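Local coordinates for putative secreted lipase (Streptomyces sp. W007, PDB 5H6B), which probably hydrolyses triacylglycerols as a secreted, thermostable lipase of the alpha/beta-hydrolase superfamily, at residues V106-G111 and S230-I235; A196-Q201 and L220-C225; A242-A247 and T256-A261. All coordinates share one frame; numbering follows the deposited sequence.

In the fold
The three contacts run from the probable catalytic centre to the C-terminal tail. Contact 1 joins Ser109 to His232, and contact 2 holds the loop that supplies Asp200, whose OD2 is hydrogen-bonded to His232 ND1; their centres lie about 11 Å apart. Two further hydrogen bonds join them, between Thr197 OG1 and Ser230 O (2.6 Å) and between Gln201 NE2 and Glu231 OE2 (2.8 Å). Contact 3, its centre about 13 Å from that of contact 2 and about 15 Å from that of contact 1, is tied to contact 2 by the Cys225-Cys260 disulfide. It also meets contact 1 through Val106 and Val246, which pack strand 103-108 against helix 240-250.

Contact 1. Residues V106-G111 and S230-I235; sequences VGHSQG and SEHVAI
The backbones of Ser109 and His232 come closest, CA to CA 7.8 Å, one at the turn between strand 103-108 and helix 110-113, the other at the start of helix 232-237. The strained backbone of Ser109 (phi 63°, psi -127°) fits the nucleophile elbow of alpha/beta hydrolases, and Ser109, His232 and Asp200 probably form the catalytic triad. Glycine suits both flanking positions: a beta carbon on Gly107 would clash with Gly111 O, and one on Gly111 would be crowded by His108 O.

Ser109 OG is anti to its backbone N and meets the edge of the His232 ring in the ring plane. It makes a 2.7 Å hydrogen bond with His232 NE2, in which either group could be the donor. At the other nitrogen of the ring, Asp200 OD2 is hydrogen-bonded to ND1, as expected of a charge relay.

His108 fixes the backbone behind this histidine. Its NE2 donates to His232 O at 2.8 Å (N-H...O angle 150°), with the acceptor close to the imidazole plane, while His108 CE1 lies 3.5 Å from Val233 O. The same His108 NE2 stands over one face of the His232 ring, 4.5 Å from His232 NE2, with the two rings set obliquely.

Glu231, at the N-cap of helix 232-237, suits its place because a carboxylate has two oxygens for two amides of the first turn. Glu231 OE2 takes Val233 N at 2.9 Å from above the carboxylate plane, and Glu231 OE1 takes Ala234 N at 2.8 Å on its syn side.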
loop_
_atom_site.group_PDB
_atom_site.type_symbol
_atom_site.label_atom_id
_atom_site.label_comp_id
_atom_site.label_asym_id
_atom_site.label_seq_id
_atom_site.Cartn_x
_atom_site.Cartn_y
_atom_site.Cartn_z
ATOM N N VAL A 106 4.728 -2.495 -0.227
ATOM C CA VAL A 106 3.363 -2.967 -0.060
ATOM C C VAL A 106 2.541 -1.837 0.548
ATOM O O VAL A 106 2.911 -1.288 1.581
ATOM C CB VAL A 106 3.256 -4.216 0.836
ATOM C CG1 VAL A 106 1.801 -4.684 0.890
ATOM C CG2 VAL A 106 4.153 -5.338 0.319
ATOM N N GLY A 107 1.416 -1.516 -0.086
ATOM C CA GLY A 107 0.570 -0.430 0.362
ATOM C C GLY A 107 -0.918 -0.731 0.352
ATOM O O GLY A 107 -1.421 -1.418 -0.533
ATOM N N HIS A 108 -1.622 -0.185 1.332
ATOM C CA HIS A 108 -3.065 -0.362 1.470
ATOM C C HIS A 108 -3.763 0.928 1.106
ATOM O O HIS A 108 -3.420 1.988 1.652
ATOM C CB HIS A 108 -3.407 -0.738 2.919
ATOM C CG HIS A 108 -4.868 -0.992 3.154
ATOM N ND1 HIS A 108 -5.448 -0.918 4.403
ATOM C CD2 HIS A 108 -5.871 -1.287 2.296
ATOM C CE1 HIS A 108 -6.737 -1.177 4.299
ATOM N NE2 HIS A 108 -7.017 -1.399 3.032
ATOM N N SER A 109 -4.746 0.839 0.196
ATOM C CA SER A 109 -5.663 1.956 -0.080
ATOM C C SER A 109 -4.880 3.148 -0.635
ATOM O O SER A 109 -4.090 2.944 -1.563
ATOM C CB SER A 109 -6.466 2.301 1.182
ATOM O OG SER A 109 -7.488 3.214 0.868
ATOM N N GLN A 110 -5.016 4.351 -0.063
ATOM C CA GLN A 110 -4.100 5.453 -0.423
ATOM C C GLN A 110 -2.635 5.032 -0.509
ATOM O O GLN A 110 -1.913 5.500 -1.397
ATOM C CB GLN A 110 -4.200 6.644 0.533
ATOM C CG GLN A 110 -3.346 7.850 0.117
ATOM C CD GLN A 110 -3.435 9.038 1.080
ATOM O OE1 GLN A 110 -4.383 9.171 1.861
ATOM N NE2 GLN A 110 -2.458 9.910 1.006
ATOM N N GLY A 111 -2.181 4.172 0.396
ATOM C CA GLY A 111 -0.778 3.760 0.395
ATOM C C GLY A 111 -0.351 2.855 -0.750
ATOM O O GLY A 111 0.837 2.706 -1.004
ATOM N N SER A 230 -14.254 -9.868 2.632
ATOM C CA SER A 230 -13.588 -8.657 3.128
ATOM C C SER A 230 -13.967 -7.432 2.324
ATOM O O SER A 230 -14.027 -7.484 1.107
ATOM C CB SER A 230 -12.054 -8.779 3.091
ATOM O OG SER A 230 -11.598 -9.584 4.150
ATOM N N GLU A 231 -14.206 -6.335 3.024
ATOM C CA GLU A 231 -14.398 -5.033 2.400
ATOM C C GLU A 231 -13.067 -4.248 2.451
ATOM O O GLU A 231 -12.000 -4.836 2.651
ATOM C CB GLU A 231 -15.614 -4.298 3.008
ATOM C CG GLU A 231 -15.665 -4.170 4.535
ATOM C CD GLU A 231 -14.435 -3.509 5.123
ATOM O OE1 GLU A 231 -13.581 -4.234 5.701
ATOM O OE2 GLU A 231 -14.297 -2.269 4.987
ATOM N N HIS A 232 -13.132 -2.938 2.259
ATOM C CA HIS A 232 -11.954 -2.128 2.005
ATOM C C HIS A 232 -10.935 -2.139 3.159
ATOM O O HIS A 232 -9.724 -2.234 2.922
ATOM C CB HIS A 232 -12.386 -0.702 1.681
ATOM C CG HIS A 232 -11.262 0.199 1.296
ATOM N ND1 HIS A 232 -10.724 0.229 0.026
ATOM C CD2 HIS A 232 -10.580 1.125 2.015
ATOM C CE1 HIS A 232 -9.748 1.117 -0.017
ATOM N NE2 HIS A 232 -9.649 1.684 1.173
ATOM N N VAL A 233 -11.420 -2.050 4.392
ATOM C CA VAL A 233 -10.520 -1.943 5.523
ATOM C C VAL A 233 -9.926 -3.300 5.881
ATOM O O VAL A 233 -8.716 -3.415 6.042
ATOM C CB VAL A 233 -11.205 -1.240 6.731
ATOM C CG1 VAL A 233 -10.301 -1.243 7.966
ATOM C CG2 VAL A 233 -11.541 0.200 6.337
ATOM N N ALA A 234 -10.788 -4.306 5.965
ATOM C CA ALA A 234 -10.405 -5.648 6.353
ATOM C C ALA A 234 -9.319 -6.234 5.468
ATOM O O ALA A 234 -8.362 -6.820 5.982
ATOM C CB ALA A 234 -11.621 -6.567 6.355
ATOM N N ILE A 235 -9.460 -6.055 4.153
ATOM C CA ILE A 235 -8.532 -6.655 3.187
ATOM C C ILE A 235 -7.073 -6.222 3.422
ATOM O O ILE A 235 -6.167 -7.027 3.258
ATOM C CB ILE A 235 -8.977 -6.418 1.717
ATOM C CG1 ILE A 235 -8.195 -7.317 0.737
ATOM C CG2 ILE A 235 -8.839 -4.964 1.301
ATOM C CD1 ILE A 235 -8.631 -7.128 -0.708
#

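Contact 2. Residues A196-Q201 and L220-C225; sequences ATKYDQ and LLQDLC
Gln222 turns its CG anti to its carbonyl carbon (chi1 -70°) and bends at chi2 (67°), and this folds the side chain back toward Thr197, Lys198 and Tyr199. Gln222 CG lies 3.7 Å from Tyr199 CE2 and 3.8 Å from Lys198 CD, while the amide lies against Thr197 OG1 and the backbone N of Lys198, its plane 82° from that of the Tyr199 ring. Lys198 adds a layer of its own, with CG 3.6 Å above the Tyr199 ring plane, over the ring centre; a long aliphatic chain suits this place because it can lie on the ring and pass Gln222 as well. An alanine in place of Gln222 would probably leave a gap beside Thr197, Lys198 and Tyr199, with the lysine chain and the ring edge less confined.

Thr197 shapes the loop. Its OG1 accepts from Tyr199 N at 3.3 Å, an ST turn inside the type I beta turn from Thr197 to Asp200, and is also hydrogen-bonded to Ser230 O. The turn ends at Asp200, whose OD2 bonds to ND1 of His232, its probable triad partner.

At the base, Ala196 and Leu220 form a parallel beta bridge. Just beyond it Leu221 N gives a nearly straight 2.8 Å hydrogen bond to Ala196 O. Leu221 CD2 then packs 4.1 Å from Thr197 CB, and Leu220 CD1 sits 4.2 Å from Lys198 CB.

The contact thus sets the end of strand 191-196 and its following loop against the junction of edge strand 216-220 with the short, weakly bonded helix 221-224, while Leu221 also packs on Ile235 of helix 232-237 and Ile241 of helix 240-250.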
loop_
_atom_site.group_PDB
_atom_site.type_symbol
_atom_site.label_atom_id
_atom_site.label_comp_id
_atom_site.label_asym_id
_atom_site.label_seq_id
_atom_site.Cartn_x
_atom_site.Cartn_y
_atom_site.Cartn_z
ATOM N N ALA A 196 -7.660 -6.707 -5.048
ATOM C CA ALA A 196 -8.888 -5.985 -4.856
ATOM C C ALA A 196 -9.970 -6.938 -4.404
ATOM O O ALA A 196 -9.880 -8.158 -4.632
ATOM C CB ALA A 196 -9.302 -5.305 -6.153
ATOM N N THR A 197 -10.996 -6.362 -3.781
ATOM C CA THR A 197 -12.184 -7.106 -3.345
ATOM C C THR A 197 -13.429 -6.487 -3.999
ATOM O O THR A 197 -13.592 -5.251 -4.063
ATOM C CB THR A 197 -12.349 -7.139 -1.809
ATOM O OG1 THR A 197 -13.619 -7.694 -1.473
ATOM C CG2 THR A 197 -12.240 -5.742 -1.174
ATOM N N LYS A 198 -14.326 -7.355 -4.439
ATOM C CA LYS A 198 -15.518 -6.939 -5.150
ATOM C C LYS A 198 -16.509 -6.327 -4.176
ATOM O O LYS A 198 -17.430 -5.678 -4.601
ATOM C CB LYS A 198 -16.158 -8.126 -5.873
ATOM C CG LYS A 198 -17.061 -8.974 -4.990
ATOM C CD LYS A 198 -17.293 -10.357 -5.552
ATOM C CE LYS A 198 -18.072 -10.326 -6.843
ATOM N NZ LYS A 198 -18.151 -11.716 -7.367
ATOM N N TYR A 199 -16.325 -6.548 -2.870
ATOM C CA TYR A 199 -17.165 -5.909 -1.853
ATOM C C TYR A 199 -16.581 -4.574 -1.359
ATOM O O TYR A 199 -17.010 -4.066 -0.321
ATOM C CB TYR A 199 -17.389 -6.878 -0.694
ATOM C CG TYR A 199 -17.927 -8.194 -1.171
ATOM C CD1 TYR A 199 -19.258 -8.318 -1.597
ATOM C CD2 TYR A 199 -17.101 -9.314 -1.240
ATOM C CE1 TYR A 199 -19.757 -9.532 -2.051
ATOM C CE2 TYR A 199 -17.588 -10.532 -1.688
ATOM C CZ TYR A 199 -18.907 -10.635 -2.102
ATOM O OH TYR A 199 -19.350 -11.865 -2.552
ATOM N N ASP A 200 -15.636 -3.993 -2.109
ATOM C CA ASP A 200 -15.090 -2.687 -1.764
ATOM C C ASP A 200 -16.188 -1.621 -1.805
ATOM O O ASP A 200 -16.792 -1.394 -2.835
ATOM C CB ASP A 200 -13.936 -2.310 -2.681
ATOM C CG ASP A 200 -12.995 -1.282 -2.054
ATOM O OD1 ASP A 200 -13.498 -0.217 -1.618
ATOM O OD2 ASP A 200 -11.750 -1.522 -2.028
ATOM N N GLN A 201 -16.415 -0.971 -0.665
ATOM C CA GLN A 201 -17.418 0.096 -0.526
ATOM C C GLN A 201 -16.856 1.524 -0.636
ATOM O O GLN A 201 -17.624 2.484 -0.714
ATOM C CB GLN A 201 -18.173 -0.090 0.806
ATOM C CG GLN A 201 -17.473 0.401 2.094
ATOM C CD GLN A 201 -16.369 -0.510 2.629
ATOM O OE1 GLN A 201 -15.644 -1.164 1.861
ATOM N NE2 GLN A 201 -16.213 -0.532 3.961
ATOM N N LEU A 220 -8.375 -10.657 -8.097
ATOM C CA LEU A 220 -9.633 -10.506 -7.414
ATOM C C LEU A 220 -9.623 -11.479 -6.244
ATOM O O LEU A 220 -9.499 -12.699 -6.443
ATOM C CB LEU A 220 -10.796 -10.816 -8.351
ATOM C CG LEU A 220 -12.196 -10.621 -7.756
ATOM C CD1 LEU A 220 -12.403 -9.174 -7.330
ATOM C CD2 LEU A 220 -13.278 -11.053 -8.747
ATOM N N LEU A 221 -9.758 -10.933 -5.034
ATOM C CA LEU A 221 -9.729 -11.722 -3.798
ATOM C C LEU A 221 -10.703 -12.906 -3.798
ATOM O O LEU A 221 -10.396 -13.982 -3.269
ATOM C CB LEU A 221 -10.051 -10.818 -2.589
ATOM C CG LEU A 221 -10.049 -11.447 -1.194
ATOM C CD1 LEU A 221 -8.627 -11.876 -0.856
ATOM C CD2 LEU A 221 -10.632 -10.475 -0.160
ATOM N N GLN A 222 -11.876 -12.700 -4.379
ATOM C CA GLN A 222 -12.890 -13.731 -4.405
ATOM C C GLN A 222 -12.533 -14.869 -5.400
ATOM O O GLN A 222 -13.050 -15.967 -5.243
ATOM C CB GLN A 222 -14.278 -13.159 -4.649
ATOM C CG GLN A 222 -14.834 -12.336 -3.471
ATOM C CD GLN A 222 -14.078 -11.034 -3.207
ATOM O OE1 GLN A 222 -13.807 -10.669 -2.067
ATOM N NE2 GLN A 222 -13.722 -10.345 -4.264
ATOM N N ASP A 223 -11.642 -14.627 -6.376
ATOM C CA ASP A 223 -11.079 -15.720 -7.204
ATOM C C ASP A 223 -10.225 -16.663 -6.375
ATOM O O ASP A 223 -10.169 -17.851 -6.665
ATOM C CB ASP A 223 -10.224 -15.199 -8.386
ATOM C CG ASP A 223 -11.059 -14.595 -9.503
ATOM O OD1 ASP A 223 -12.260 -14.873 -9.570
ATOM O OD2 ASP A 223 -10.516 -13.821 -10.317
ATOM N N LEU A 224 -9.566 -16.115 -5.356
ATOM C CA LEU A 224 -8.729 -16.885 -4.437
ATOM C C LEU A 224 -9.587 -17.619 -3.399
ATOM O O LEU A 224 -9.341 -18.780 -3.102
ATOM C CB LEU A 224 -7.737 -15.956 -3.729
ATOM C CG LEU A 224 -6.879 -15.051 -4.610
ATOM C CD1 LEU A 224 -6.036 -14.146 -3.739
ATOM C CD2 LEU A 224 -6.021 -15.910 -5.538
ATOM N N CYS A 225 -10.560 -16.919 -2.826
ATOM C CA CYS A 225 -11.509 -17.519 -1.916
ATOM C C CYS A 225 -12.887 -16.891 -2.149
ATOM O O CYS A 225 -13.119 -15.756 -1.738
ATOM C CB CYS A 225 -11.067 -17.352 -0.462
ATOM S SG CYS A 225 -12.169 -18.139 0.743
#

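Contact 3. Residues A242-A247 and T256-A261; sequences AFHEVA and TPTTCA
Thr258 OG1 is gripped between two side chains of helix 240-250. His244 ND1 donates to it at 2.8 Å, the N-H...O angle being 168° and the hydroxyl lying close to the imidazole plane. Thr258 OG1 in turn donates to Glu245 OE1 at 2.6 Å, nearly along the C-O axis of the carboxylate. A threonine suits this spot because one hydroxyl both accepts and donates; its chi1 of -56° sets OG1 anti to the carbonyl carbon, and its methyl CG2 rests 3.9 Å from His244 CB. Beside it, His244 CE1 comes within 3.3 Å of Thr256 O, which lies at the ring edge.

The second shell fixes these groups. Glu245 OE2 forms a salt bridge with Arg217 NH2, and this is likely to favour a charged carboxylate. Asn248 ND2, from the same helix as Glu245, bonds to both Glu245 OE1 and Thr256 O. Farther along the tail, Thr259 OG1 accepts from Ala261 N at 3.2 Å in an ST turn.

Cys260 ties the C-terminal tail by a disulfide to Cys225, beside helix 240-250 of the alpha/beta-hydrolase fold.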
loop_
_atom_site.group_PDB
_atom_site.type_symbol
_atom_site.label_atom_id
_atom_site.label_comp_id
_atom_site.label_asym_id
_atom_site.label_seq_id
_atom_site.Cartn_x
_atom_site.Cartn_y
_atom_site.Cartn_z
ATOM N N ALA A 242 -5.485 -12.373 1.621
ATOM C CA ALA A 242 -4.811 -11.264 0.959
ATOM C C ALA A 242 -3.317 -11.246 1.274
ATOM O O ALA A 242 -2.498 -11.110 0.363
ATOM C CB ALA A 242 -5.445 -9.937 1.311
ATOM N N PHE A 243 -2.949 -11.431 2.538
ATOM C CA PHE A 243 -1.525 -11.368 2.900
ATOM C C PHE A 243 -0.682 -12.529 2.332
ATOM O O PHE A 243 0.484 -12.332 1.994
ATOM C CB PHE A 243 -1.346 -11.217 4.427
ATOM C CG PHE A 243 -2.008 -9.979 5.020
ATOM C CD1 PHE A 243 -2.298 -8.841 4.246
ATOM C CD2 PHE A 243 -2.317 -9.938 6.383
ATOM C CE1 PHE A 243 -2.894 -7.710 4.817
ATOM C CE2 PHE A 243 -2.915 -8.804 6.953
ATOM C CZ PHE A 243 -3.195 -7.690 6.171
ATOM N N HIS A 244 -1.272 -13.716 2.207
ATOM C CA HIS A 244 -0.616 -14.830 1.517
ATOM C C HIS A 244 -0.289 -14.463 0.082
ATOM O O HIS A 244 0.821 -14.761 -0.409
ATOM C CB HIS A 244 -1.490 -16.072 1.536
ATOM C CG HIS A 244 -0.774 -17.318 1.128
ATOM N ND1 HIS A 244 -0.786 -17.795 -0.169
ATOM C CD2 HIS A 244 -0.026 -18.188 1.850
ATOM C CE1 HIS A 244 -0.069 -18.905 -0.223
ATOM N NE2 HIS A 244 0.399 -19.167 0.987
ATOM N N GLU A 245 -1.256 -13.812 -0.579
ATOM C CA GLU A 245 -1.051 -13.319 -1.940
ATOM C C GLU A 245 0.030 -12.238 -1.988
ATOM O O GLU A 245 0.815 -12.202 -2.917
ATOM C CB GLU A 245 -2.366 -12.838 -2.558
ATOM C CG GLU A 245 -2.334 -12.680 -4.067
ATOM C CD GLU A 245 -2.130 -14.001 -4.821
ATOM O OE1 GLU A 245 -2.129 -15.090 -4.215
ATOM O OE2 GLU A 245 -1.967 -13.946 -6.045
ATOM N N VAL A 246 0.115 -11.403 -0.954
ATOM C CA VAL A 246 1.236 -10.469 -0.829
ATOM C C VAL A 246 2.580 -11.211 -0.736
ATOM O O VAL A 246 3.561 -10.809 -1.365
ATOM C CB VAL A 246 1.070 -9.512 0.377
ATOM C CG1 VAL A 246 2.301 -8.626 0.552
ATOM C CG2 VAL A 246 -0.163 -8.646 0.201
ATOM N N ALA A 247 2.628 -12.265 0.069
ATOM C CA ALA A 247 3.840 -13.076 0.202
ATOM C C ALA A 247 4.224 -13.786 -1.125
ATOM O O ALA A 247 5.386 -13.932 -1.410
ATOM C CB ALA A 247 3.683 -14.083 1.329
ATOM N N THR A 256 2.815 -20.182 -3.871
ATOM C CA THR A 256 1.883 -21.320 -3.939
ATOM C C THR A 256 0.460 -20.763 -4.022
ATOM O O THR A 256 0.178 -19.700 -3.461
ATOM C CB THR A 256 2.019 -22.254 -2.717
ATOM O OG1 THR A 256 1.698 -21.539 -1.512
ATOM C CG2 THR A 256 3.448 -22.794 -2.612
ATOM N N PRO A 257 -0.446 -21.458 -4.726
ATOM C CA PRO A 257 -1.755 -20.832 -4.913
ATOM C C PRO A 257 -2.421 -20.461 -3.588
ATOM O O PRO A 257 -2.301 -21.192 -2.597
ATOM C CB PRO A 257 -2.569 -21.896 -5.661
ATOM C CG PRO A 257 -1.550 -22.791 -6.281
ATOM C CD PRO A 257 -0.389 -22.801 -5.330
ATOM N N THR A 258 -3.080 -19.309 -3.580
ATOM C CA THR A 258 -3.805 -18.830 -2.417
ATOM C C THR A 258 -5.263 -19.314 -2.488
ATOM O O THR A 258 -5.975 -19.039 -3.453
ATOM C CB THR A 258 -3.714 -17.298 -2.315
ATOM O OG1 THR A 258 -2.333 -16.897 -2.290
ATOM C CG2 THR A 258 -4.371 -16.830 -1.020
ATOM N N THR A 259 -5.686 -20.040 -1.459
ATOM C CA THR A 259 -7.042 -20.562 -1.360
ATOM C C THR A 259 -7.639 -20.124 -0.012
ATOM O O THR A 259 -6.963 -19.460 0.775
ATOM C CB THR A 259 -7.059 -22.113 -1.462
ATOM O OG1 THR A 259 -6.508 -22.682 -0.276
ATOM C CG2 THR A 259 -6.247 -22.606 -2.649
ATOM N N CYS A 260 -8.886 -20.517 0.252
ATOM C CA CYS A 260 -9.521 -20.302 1.557
ATOM C C CYS A 260 -8.700 -20.856 2.762
ATOM O O CYS A 260 -8.770 -20.309 3.877
ATOM C CB CYS A 260 -10.936 -20.887 1.549
ATOM S SG CYS A 260 -12.049 -20.178 0.276
ATOM N N ALA A 261 -7.911 -21.914 2.528
ATOM C CA ALA A 261 -7.055 -22.520 3.560
ATOM C C ALA A 261 -6.043 -21.551 4.150
ATOM O O ALA A 261 -5.588 -21.754 5.273
ATOM C CB ALA A 261 -6.342 -23.746 3.017
HETATM O O HOH W 1 2.329 -20.714 1.581
#